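Local coordinates for protein glucokinase (Thermus thermophilus, PDB 3VOV) that probably transfers phosphate from ATP to glucose and related hexoses, as a zinc-containing hexokinase of the ROK family, at residues B[102-106]-B[292-297]; B[112-117]-B[141-146]; B[22-26]-B[283-287]; B[1-5]-B[16-20]; B[132-136]-B[178-184]. All coordinates share one frame; numbering follows the deposited sequence.

Contact 1: B[102-106]-B[292-297]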
# COMPACT_ATOMS: atom_id res chain seq x y z
N VAL B 102 15.52 9.31 42.03
CA VAL B 102 14.41 8.72 41.31
C VAL B 102 14.80 8.64 39.83
O VAL B 102 15.32 9.63 39.27
CB VAL B 102 13.14 9.59 41.47
CG1 VAL B 102 12.05 9.12 40.52
CG2 VAL B 102 12.63 9.57 42.91
N PHE B 103 14.56 7.48 39.22
CA PHE B 103 14.83 7.24 37.81
C PHE B 103 13.52 6.90 37.09
O PHE B 103 12.84 5.93 37.43
CB PHE B 103 15.88 6.10 37.67
CG PHE B 103 17.22 6.42 38.29
CD1 PHE B 103 18.15 7.19 37.60
CD2 PHE B 103 17.53 5.99 39.59
CE1 PHE B 103 19.40 7.50 38.18
CE2 PHE B 103 18.78 6.29 40.19
CZ PHE B 103 19.72 7.04 39.47
N LEU B 104 13.15 7.72 36.11
CA LEU B 104 11.89 7.58 35.39
C LEU B 104 12.06 6.67 34.18
O LEU B 104 13.11 6.67 33.54
CB LEU B 104 11.51 8.94 34.81
CG LEU B 104 11.21 10.09 35.74
CD1 LEU B 104 10.46 11.15 34.92
CD2 LEU B 104 10.38 9.66 36.92
N GLU B 105 11.01 5.95 33.82
CA GLU B 105 11.07 5.16 32.62
C GLU B 105 9.65 5.03 32.06
O GLU B 105 8.67 5.03 32.81
CB GLU B 105 11.70 3.80 32.90
CG GLU B 105 11.90 2.88 31.63
CD GLU B 105 12.71 3.56 30.54
OE1 GLU B 105 12.13 4.34 29.73
OE2 GLU B 105 13.93 3.30 30.49
N ASN B 106 9.55 4.99 30.74
CA ASN B 106 8.28 4.73 30.06
C ASN B 106 7.86 3.28 30.38
O ASN B 106 8.71 2.38 30.45
CB ASN B 106 8.51 4.98 28.57
CG ASN B 106 7.60 4.18 27.71
OD1 ASN B 106 6.40 4.49 27.61
ND2 ASN B 106 8.13 3.17 27.06
N THR B 292 15.27 -0.51 36.27
CA THR B 292 15.78 0.81 35.86
C THR B 292 16.66 1.41 36.94
O THR B 292 17.81 1.77 36.68
CB THR B 292 14.59 1.76 35.43
OG1 THR B 292 13.93 1.16 34.33
CG2 THR B 292 15.07 3.16 35.01
N ALA B 293 16.13 1.53 38.15
CA ALA B 293 16.90 2.12 39.26
C ALA B 293 18.11 1.22 39.62
O ALA B 293 19.21 1.70 39.94
CB ALA B 293 15.98 2.31 40.50
N TYR B 294 17.90 -0.08 39.61
CA TYR B 294 18.96 -1.03 40.02
C TYR B 294 20.19 -0.92 39.10
O TYR B 294 21.37 -0.79 39.55
CB TYR B 294 18.37 -2.47 40.01
CG TYR B 294 19.39 -3.50 40.44
CD1 TYR B 294 20.24 -4.11 39.52
CD2 TYR B 294 19.54 -3.82 41.78
CE1 TYR B 294 21.21 -5.08 39.95
CE2 TYR B 294 20.48 -4.74 42.21
CZ TYR B 294 21.30 -5.37 41.31
OH TYR B 294 22.21 -6.26 41.82
N LEU B 295 19.94 -0.97 37.80
CA LEU B 295 21.00 -0.87 36.82
C LEU B 295 21.61 0.54 36.80
O LEU B 295 22.78 0.69 36.58
CB LEU B 295 20.52 -1.29 35.42
CG LEU B 295 20.05 -2.76 35.40
CD1 LEU B 295 19.29 -3.09 34.11
CD2 LEU B 295 21.21 -3.82 35.62
N GLU B 296 20.83 1.59 37.03
CA GLU B 296 21.45 2.90 37.13
C GLU B 296 22.41 2.97 38.29
O GLU B 296 23.51 3.48 38.14
CB GLU B 296 20.40 4.01 37.30
CG GLU B 296 19.76 4.38 36.01
CD GLU B 296 20.58 5.44 35.25
OE1 GLU B 296 20.09 5.87 34.19
OE2 GLU B 296 21.67 5.84 35.73
N VAL B 297 22.00 2.47 39.45
CA VAL B 297 22.85 2.53 40.64
C VAL B 297 24.09 1.65 40.47
O VAL B 297 25.21 2.08 40.79
CB VAL B 297 22.09 2.12 41.90
CG1 VAL B 297 23.07 1.93 43.06
CG2 VAL B 297 21.01 3.16 42.23
O HOH W 1 15.38 1.84 31.91
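The hydroxyl oxygen of T292 is held by two partners: it donates to the backbone carbonyl of G288, one turn earlier in its own helix, and accepts from a water lying 2.9 Å from T292 OG1. That water gives its other hydrogen to OE2 of E105, so the polar link between strand 102-106 and helix 292-297 runs through a single water. OE2 also forms a salt bridge with R148, while OE1 takes the N-H of N106 on its anti lone pair (N106 N to E105 OE1 2.8 Å) and the side-chain amide of N109. Four groups thus fix the rotation of this buried carboxylate. CG of E105 is anti to its backbone N (chi1 -176°), and the chain then bends, which brings the carboxylate to the water, R148 and N109. The strand turns E105 toward the helix, and its CB lies 3.7 Å from T292 OG1, the two side chains at nearly a right angle.

F103 supplies the apolar half. CB of E296 sits above the centre of its ring, 3.7 Å from the centroid, and CG rests on F103 CD1 at 3.6 Å. Beyond them the E296 carboxylate lies almost parallel to the ring, 11° apart. A293 CA approaches F103 CD2 obliquely at 3.9 Å. An alanine in place of F103 is likely to leave the methylenes of E296 without the surface they lie on and to open a gap beside A293. The strand is an edge of the first five-stranded sheet, bonded to strand 61-65; F103 and E105 face helix 284-299, whereas V102 and L104 pack on helix 90-98.

Contact 2: B[112-117]-B[141-146]; sequences ALAEHH and VLGGRV
Helix 112-117 lies along the hairpin, L113 beside V141 of the strand (6.4 Å between their CA atoms) and H116 beside G144 of the turn, while L142 and R145 bond to each other in both directions round the two-residue turn of G143 and G144. The H117 ring points its NE2-H at the carbonyl of G144, with NE2 to G144 O 2.7 Å, an angle of 160° at the hydrogen and the acceptor in the ring plane. A side chain on G144 would crowd CE1 of H117, and its positive phi also suits glycine. H116 has CG anti to the backbone N (chi1 -176°), which swings its ring over the strand: CG1 of V141 sits on the ring face, 3.4 Å from the centroid. ND1 of H116 is bonded to S127, and its CD2 lies over the H117 ring. An asparagine in place of H116 would remove the ring face under V141 CG1 and probably leave the hydroxyl of S127 without this mate. L113 CB touches V146 CG2 at 3.9 Å. The arrangement belongs to the two-domain actin-like ATPase fold of ROK kinases: the helix following the last strand of the first sheet lies against the edge hairpin of the second.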
# COMPACT_ATOMS: atom_id res chain seq x y z
N ALA B 112 9.92 -4.01 28.67
CA ALA B 112 10.96 -4.58 27.81
C ALA B 112 12.24 -4.94 28.61
O ALA B 112 12.84 -6.02 28.41
CB ALA B 112 11.32 -3.57 26.67
N LEU B 113 12.70 -4.03 29.47
CA LEU B 113 13.87 -4.28 30.35
C LEU B 113 13.66 -5.52 31.24
O LEU B 113 14.54 -6.35 31.40
CB LEU B 113 14.18 -3.03 31.20
CG LEU B 113 15.45 -2.88 32.05
CD1 LEU B 113 16.71 -2.99 31.15
CD2 LEU B 113 15.46 -1.55 32.88
N ALA B 114 12.45 -5.64 31.79
CA ALA B 114 12.12 -6.70 32.65
C ALA B 114 12.11 -8.03 31.89
O ALA B 114 12.73 -8.99 32.32
CB ALA B 114 10.74 -6.43 33.35
N GLU B 115 11.45 -8.08 30.74
CA GLU B 115 11.48 -9.33 29.95
C GLU B 115 12.89 -9.69 29.52
O GLU B 115 13.25 -10.89 29.41
CB GLU B 115 10.56 -9.23 28.72
CG GLU B 115 9.10 -9.14 29.09
CD GLU B 115 8.48 -10.45 29.52
OE1 GLU B 115 9.08 -11.54 29.28
OE2 GLU B 115 7.35 -10.36 30.09
N HIS B 116 13.71 -8.69 29.29
CA HIS B 116 15.11 -8.93 28.95
C HIS B 116 15.94 -9.60 30.04
O HIS B 116 16.64 -10.56 29.77
CB HIS B 116 15.78 -7.63 28.56
CG HIS B 116 17.18 -7.80 28.10
ND1 HIS B 116 17.51 -8.01 26.78
CD2 HIS B 116 18.36 -7.75 28.78
CE1 HIS B 116 18.83 -8.11 26.67
NE2 HIS B 116 19.37 -7.94 27.87
N HIS B 117 15.90 -9.02 31.24
CA HIS B 117 16.65 -9.50 32.39
C HIS B 117 16.03 -10.65 33.14
O HIS B 117 16.75 -11.48 33.64
CB HIS B 117 16.93 -8.34 33.34
CG HIS B 117 17.91 -7.35 32.78
ND1 HIS B 117 19.26 -7.60 32.73
CD2 HIS B 117 17.72 -6.15 32.18
CE1 HIS B 117 19.87 -6.58 32.14
NE2 HIS B 117 18.95 -5.69 31.80
N VAL B 141 16.26 -3.00 23.99
CA VAL B 141 17.28 -3.25 25.04
C VAL B 141 18.55 -3.70 24.33
O VAL B 141 18.57 -4.72 23.64
CB VAL B 141 16.81 -4.32 26.05
CG1 VAL B 141 17.87 -4.56 27.16
CG2 VAL B 141 15.45 -3.85 26.71
N LEU B 142 19.57 -2.88 24.44
CA LEU B 142 20.87 -3.21 23.91
C LEU B 142 21.99 -3.10 24.96
O LEU B 142 21.90 -2.21 25.80
CB LEU B 142 21.22 -2.13 22.83
CG LEU B 142 20.17 -1.71 21.77
CD1 LEU B 142 20.59 -0.51 20.93
CD2 LEU B 142 19.83 -2.87 20.86
N GLY B 143 23.04 -3.97 24.94
CA GLY B 143 23.35 -4.96 26.13
C GLY B 143 22.73 -4.36 27.41
O GLY B 143 23.45 -3.85 28.28
N GLY B 144 21.44 -4.62 27.60
CA GLY B 144 21.03 -5.02 28.99
C GLY B 144 20.45 -3.65 29.44
O GLY B 144 19.97 -3.54 30.54
N ARG B 145 20.53 -2.60 28.58
CA ARG B 145 19.95 -1.26 28.87
C ARG B 145 18.98 -0.74 27.79
O ARG B 145 19.17 -0.96 26.58
CB ARG B 145 21.02 -0.18 29.11
CG ARG B 145 22.14 -0.48 30.13
CD ARG B 145 21.71 -0.55 31.63
NE ARG B 145 20.57 0.26 32.05
CZ ARG B 145 20.60 1.37 32.79
NH1 ARG B 145 19.45 1.97 33.11
NH2 ARG B 145 21.74 1.87 33.25
N VAL B 146 17.94 -0.06 28.25
CA VAL B 146 16.94 0.57 27.37
C VAL B 146 17.56 1.65 26.45
O VAL B 146 18.30 2.55 26.89
CB VAL B 146 15.75 1.13 28.21
CG1 VAL B 146 14.85 2.03 27.36
CG2 VAL B 146 14.96 -0.02 28.84

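Contact 3: B[22-26]-B[283-287]; sequences RLLSK and EAGLL
The carboxylate of E283 is the flat group here, with CD1 of L23 above one side of its plane, 3.4 Å from E283 OE1, and the ammonium of K26 reaching the anti lone pair of that same oxygen. The salt bridge measures 3.0 Å from K26 NZ to E283 OE1. K26 leaves the backbone with CG anti to N (chi1 -175°) and stays extended, so its chain spans the distance to the helix, crosses E283 at a slant and brings CD as well as NZ close to OE1.

L23 meets E283 head-on from the loop side. The leucine, with CG anti to its carbonyl carbon (chi1 -70°), pushes past the carboxylate onto the first turn of helix 284-299. There its end is shared between two leucines: CD1 meets L286 CD2 at 3.9 Å, while the branch carbon CG meets L287 CD2 at 3.8 Å. L286 and L287 continue inward to A14 and F18, so L23 extends a core that reaches strand 12-18. The loop itself is tied to that strand through S25, whose hydroxyl bonds the backbone N of V17 and the carbonyl of A50.

The chemistry divides by depth: leucines fill the inner part, and a charged pair lies on the solvent side. K26 is exposed; its ammonium and the E283 carboxylate offset each other there, and the effect on stability is probably modest because water can compete for both charges.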
# COMPACT_ATOMS: atom_id res chain seq x y z
N ARG B 22 14.58 -10.34 42.37
CA ARG B 22 13.25 -10.62 42.92
C ARG B 22 12.69 -9.47 43.67
O ARG B 22 13.43 -8.69 44.27
CB ARG B 22 13.26 -11.83 43.91
CG ARG B 22 13.65 -13.14 43.27
CD ARG B 22 13.48 -14.29 44.26
NE ARG B 22 13.64 -15.56 43.58
CZ ARG B 22 14.81 -16.14 43.34
NH1 ARG B 22 15.93 -15.57 43.76
NH2 ARG B 22 14.84 -17.33 42.74
N LEU B 23 11.35 -9.36 43.64
CA LEU B 23 10.67 -8.45 44.54
C LEU B 23 10.80 -8.97 45.98
O LEU B 23 10.64 -10.17 46.20
CB LEU B 23 9.20 -8.38 44.17
CG LEU B 23 8.89 -7.66 42.83
CD1 LEU B 23 7.38 -7.77 42.44
CD2 LEU B 23 9.36 -6.20 42.92
N LEU B 24 11.08 -8.09 46.95
CA LEU B 24 11.03 -8.49 48.37
C LEU B 24 9.73 -8.10 49.03
O LEU B 24 9.48 -8.52 50.16
CB LEU B 24 12.23 -7.96 49.18
CG LEU B 24 13.60 -8.27 48.55
CD1 LEU B 24 14.76 -7.62 49.31
CD2 LEU B 24 13.83 -9.75 48.37
N SER B 25 8.92 -7.30 48.33
CA SER B 25 7.60 -6.88 48.76
C SER B 25 6.77 -6.48 47.56
O SER B 25 7.31 -6.25 46.48
CB SER B 25 7.66 -5.72 49.79
OG SER B 25 8.35 -4.57 49.28
N LYS B 26 5.46 -6.41 47.75
CA LYS B 26 4.55 -5.95 46.71
C LYS B 26 3.29 -5.27 47.26
O LYS B 26 2.47 -5.91 47.91
CB LYS B 26 4.15 -7.07 45.75
CG LYS B 26 3.31 -6.51 44.62
CD LYS B 26 3.23 -7.38 43.41
CE LYS B 26 2.32 -6.72 42.37
NZ LYS B 26 1.94 -7.72 41.36
N GLU B 283 3.24 -7.88 36.13
CA GLU B 283 4.27 -7.33 36.97
C GLU B 283 5.44 -6.79 36.19
O GLU B 283 6.37 -6.24 36.79
CB GLU B 283 4.84 -8.41 37.88
CG GLU B 283 4.16 -8.47 39.18
CD GLU B 283 4.92 -9.31 40.16
OE1 GLU B 283 4.50 -9.28 41.33
OE2 GLU B 283 5.92 -9.98 39.77
N ALA B 284 5.44 -6.98 34.88
CA ALA B 284 6.61 -6.59 34.06
C ALA B 284 6.93 -5.12 34.29
O ALA B 284 8.08 -4.74 34.41
CB ALA B 284 6.35 -6.85 32.55
N GLY B 285 5.91 -4.27 34.38
CA GLY B 285 6.19 -2.82 34.50
C GLY B 285 6.87 -2.47 35.83
O GLY B 285 7.79 -1.65 35.85
N LEU B 286 6.38 -3.06 36.94
CA LEU B 286 6.98 -2.88 38.27
C LEU B 286 8.40 -3.40 38.27
O LEU B 286 9.32 -2.69 38.71
CB LEU B 286 6.14 -3.58 39.38
CG LEU B 286 6.72 -3.48 40.80
CD1 LEU B 286 6.96 -2.07 41.21
CD2 LEU B 286 5.84 -4.21 41.88
N LEU B 287 8.59 -4.63 37.79
CA LEU B 287 9.95 -5.21 37.68
C LEU B 287 10.89 -4.32 36.85
O LEU B 287 12.02 -4.06 37.27
CB LEU B 287 9.88 -6.63 37.09
CG LEU B 287 9.25 -7.66 38.03
CD1 LEU B 287 8.94 -9.00 37.32
CD2 LEU B 287 10.17 -7.90 39.26

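Contact 4: B[1-5]-B[16-20]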
# COMPACT_ATOMS: atom_id res chain seq x y z
N MET B 1 22.57 -5.02 46.89
CA MET B 1 21.96 -3.66 46.63
C MET B 1 20.43 -3.77 46.46
O MET B 1 19.94 -4.68 45.77
CB MET B 1 22.66 -2.99 45.44
CG MET B 1 22.53 -1.45 45.42
SD MET B 1 21.34 -1.14 44.12
CE MET B 1 22.32 -1.57 42.66
N LYS B 2 19.70 -2.89 47.14
CA LYS B 2 18.24 -2.86 47.07
C LYS B 2 17.76 -1.54 46.51
O LYS B 2 18.34 -0.50 46.83
CB LYS B 2 17.61 -3.01 48.47
CG LYS B 2 17.34 -4.47 48.94
CD LYS B 2 18.54 -5.35 48.73
CE LYS B 2 18.59 -6.53 49.70
NZ LYS B 2 20.04 -6.89 49.84
N VAL B 3 16.71 -1.60 45.69
CA VAL B 3 16.00 -0.38 45.26
C VAL B 3 14.53 -0.59 45.50
O VAL B 3 14.14 -1.65 45.95
CB VAL B 3 16.23 -0.06 43.76
CG1 VAL B 3 17.72 0.11 43.50
CG2 VAL B 3 15.64 -1.21 42.86
N VAL B 4 13.72 0.43 45.19
CA VAL B 4 12.27 0.34 45.21
C VAL B 4 11.78 0.59 43.79
O VAL B 4 12.26 1.52 43.16
CB VAL B 4 11.66 1.41 46.12
CG1 VAL B 4 10.14 1.44 45.97
CG2 VAL B 4 12.08 1.14 47.61
N GLY B 5 10.90 -0.28 43.27
CA GLY B 5 10.24 -0.01 42.01
C GLY B 5 8.86 0.56 42.27
O GLY B 5 8.21 0.18 43.25
N GLY B 16 7.38 -2.04 45.07
CA GLY B 16 8.05 -3.15 45.75
C GLY B 16 9.51 -2.90 45.84
O GLY B 16 10.08 -2.25 44.96
N VAL B 17 10.11 -3.38 46.94
CA VAL B 17 11.57 -3.46 47.08
C VAL B 17 12.04 -4.58 46.17
O VAL B 17 11.31 -5.54 45.96
CB VAL B 17 12.01 -3.70 48.57
CG1 VAL B 17 13.51 -3.87 48.69
CG2 VAL B 17 11.55 -2.53 49.48
N PHE B 18 13.21 -4.40 45.57
CA PHE B 18 13.67 -5.30 44.53
C PHE B 18 15.13 -5.50 44.81
O PHE B 18 15.82 -4.54 45.12
CB PHE B 18 13.52 -4.61 43.17
CG PHE B 18 14.05 -5.40 42.01
CD1 PHE B 18 13.40 -6.56 41.58
CD2 PHE B 18 15.20 -4.98 41.33
CE1 PHE B 18 13.89 -7.28 40.50
CE2 PHE B 18 15.67 -5.64 40.25
CZ PHE B 18 15.02 -6.84 39.82
N ASP B 19 15.63 -6.73 44.64
CA ASP B 19 17.03 -7.00 45.00
C ASP B 19 17.96 -7.24 43.82
O ASP B 19 19.14 -7.62 44.01
CB ASP B 19 17.10 -8.16 45.98
CG ASP B 19 16.71 -9.49 45.33
OD1 ASP B 19 16.55 -9.57 44.08
OD2 ASP B 19 16.55 -10.46 46.09
N GLY B 20 17.46 -6.97 42.61
CA GLY B 20 18.23 -7.17 41.40
C GLY B 20 17.69 -8.37 40.64
O GLY B 20 17.88 -8.45 39.41
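V3 and F18 run alongside each other from the same face of the sheet, as an antiparallel hydrogen-bonded pair, with V3 CG2 4.0 Å from F18 CB. That methyl takes the crowded position between the backbone N and carbonyl carbon of V3 and meets the phenylalanine at its ring edge. CG of F18 is anti to N (chi1 176°), which carries the ring away from the valine toward A290 and L291 of helix 284-299; the backbone N of G20 stands over one face, offset toward the rim.

On the other face of the sheet V4 and V17 form a non-hydrogen-bonded pair. They meet at a slant through their CG2 methyls, 4.2 Å from V4 CG2 to V17 CG2, and both pack on helix 36-54. K2 continues this row, its CG 3.9 Å from V17 CG1. The lysine then bends over CB of D19, yet K2 NZ stays 6.2 Å from D19 OD2; OD1 of D19 instead accepts the backbone N-H groups of K21 and R22.

Reciprocal backbone bonds join V3 with F18 and, through G5 N to G16 O at 2.7 Å and the return bond, G5 with G16. Between them, CA-H groups of V4 and V17 also point at carbonyls across the hairpin. The contact therefore buries paired backbone amides between two apolar layers, and the charges of K2 and D19 remain at its partly exposed end.

Contact 5: B[132-136]-B[178-184]; sequences VSTGI and EALAAGR
E178 has CG anti to its backbone N (chi1 176°) and an extended chain, which carries OE1 to the backbone N-H of I136. The bond, 2.8 Å from I136 N to E178 OE1, uses the anti lone pair. I136 turns CG1 anti to its carbonyl carbon (chi1 -78°), laying CD1 on A181 CB at 3.8 Å and CG1 beside A182. The loop then offers two carbonyls to the start of the next helix: S133 O accepts G183 N at 2.7 Å through a bent bond (136°), and T134 O accepts R184 N at 3.0 Å more directly. A side chain on G183 would collide with S133 O, and one on G135 with E178 OE1. T134 CG2 presses on R184 CD at 3.3 Å, while NH1 of R184 bonds the backbone carbonyl of Y192 of a neighbouring subunit. E178 also packs on H159, a zinc ligand, so this junction adjoins the zinc site. The glycine-containing loop is probably a phosphate-binding element, as in related actin-like kinases. It links strands 127-132 and 136-142 of the second sheet and rests against the break between helices 177-181 and 183-194, with V132 touching helix 246-249 and A181 helix 212-236.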
# COMPACT_ATOMS: atom_id res chain seq x y z
N VAL B 132 1.14 -5.29 22.56
CA VAL B 132 -0.14 -4.97 21.93
C VAL B 132 -1.24 -4.99 22.98
O VAL B 132 -1.59 -6.03 23.53
CB VAL B 132 -0.45 -5.98 20.75
CG1 VAL B 132 -1.72 -5.59 19.97
CG2 VAL B 132 0.73 -6.03 19.81
N SER B 133 -1.77 -3.82 23.27
CA SER B 133 -2.86 -3.65 24.20
C SER B 133 -3.84 -2.67 23.54
O SER B 133 -4.15 -2.77 22.36
CB SER B 133 -2.30 -3.05 25.51
OG SER B 133 -3.30 -2.92 26.49
N THR B 134 -4.33 -1.73 24.33
CA THR B 134 -5.18 -0.67 23.85
C THR B 134 -4.46 0.09 22.71
O THR B 134 -5.05 0.35 21.66
CB THR B 134 -5.52 0.29 25.03
OG1 THR B 134 -6.50 -0.35 25.88
CG2 THR B 134 -6.16 1.51 24.50
N GLY B 135 -3.19 0.44 22.97
CA GLY B 135 -2.25 0.99 22.00
C GLY B 135 -1.17 -0.05 21.67
O GLY B 135 -1.21 -1.17 22.19
N ILE B 136 -0.22 0.29 20.80
CA ILE B 136 0.94 -0.56 20.62
C ILE B 136 2.15 0.22 21.07
O ILE B 136 2.39 1.29 20.58
CB ILE B 136 1.13 -1.06 19.15
CG1 ILE B 136 0.14 -2.20 18.89
CG2 ILE B 136 2.58 -1.53 18.94
CD1 ILE B 136 0.04 -2.69 17.46
N GLU B 178 0.63 0.90 15.27
CA GLU B 178 -0.44 1.09 16.26
C GLU B 178 -1.79 1.26 15.60
O GLU B 178 -2.79 0.64 15.98
CB GLU B 178 -0.17 2.33 17.13
CG GLU B 178 -1.33 2.57 18.10
CD GLU B 178 -0.93 3.51 19.23
OE1 GLU B 178 -0.33 3.01 20.20
OE2 GLU B 178 -1.20 4.73 19.14
N ALA B 179 -1.82 2.12 14.61
CA ALA B 179 -3.09 2.48 13.98
C ALA B 179 -3.65 1.30 13.13
O ALA B 179 -4.82 1.34 12.67
CB ALA B 179 -2.89 3.70 13.12
N LEU B 180 -2.82 0.29 12.90
CA LEU B 180 -3.25 -0.86 12.11
C LEU B 180 -3.70 -2.03 12.95
O LEU B 180 -4.55 -2.82 12.50
CB LEU B 180 -2.08 -1.37 11.24
CG LEU B 180 -1.68 -0.40 10.09
CD1 LEU B 180 -0.34 -0.90 9.49
CD2 LEU B 180 -2.80 -0.23 8.98
N ALA B 181 -3.09 -2.17 14.13
CA ALA B 181 -3.13 -3.46 14.85
C ALA B 181 -3.35 -3.38 16.35
O ALA B 181 -3.46 -4.43 17.03
CB ALA B 181 -1.84 -4.26 14.56
N ALA B 182 -3.41 -2.17 16.91
CA ALA B 182 -3.65 -2.07 18.36
C ALA B 182 -5.08 -2.53 18.68
O ALA B 182 -5.94 -2.58 17.81
CB ALA B 182 -3.44 -0.61 18.84
N GLY B 183 -5.31 -2.86 19.96
CA GLY B 183 -6.65 -3.02 20.52
C GLY B 183 -7.66 -2.04 20.02
O GLY B 183 -8.67 -2.45 19.50
N ARG B 184 -7.38 -0.75 20.14
CA ARG B 184 -8.34 0.24 19.72
C ARG B 184 -8.49 0.30 18.22
O ARG B 184 -9.51 0.72 17.73
CB ARG B 184 -7.98 1.63 20.24
CG ARG B 184 -8.20 1.79 21.75
CD ARG B 184 -7.80 3.17 22.22
NE ARG B 184 -8.54 4.16 21.46
CZ ARG B 184 -7.98 5.07 20.67
NH1 ARG B 184 -8.76 5.92 20.02
NH2 ARG B 184 -6.68 5.14 20.55

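Overall arrangement
From the N terminus, contact 4 closes first, pairing strands 3-8 and 12-18 of the first sheet. The next loop, 22-26, opens contact 3, which closes only at residues 283-287. Strand 102-106 then opens contact 1, which crosses contact 3 and ends farther along the same helix, 284-299. Contacts 2 and 5 both fall within these two long loops; they cross, since 132-136 lies between 112-117 and 141-146 while 178-184 follows both. Contacts 1 and 3 fasten helix 284-299 to the first sheet's edge strand 102-106 and to the loop after strand 12-18. Contact 2 joins helix 107-118 to the second sheet, and contact 5 binds that sheet to helices near the zinc.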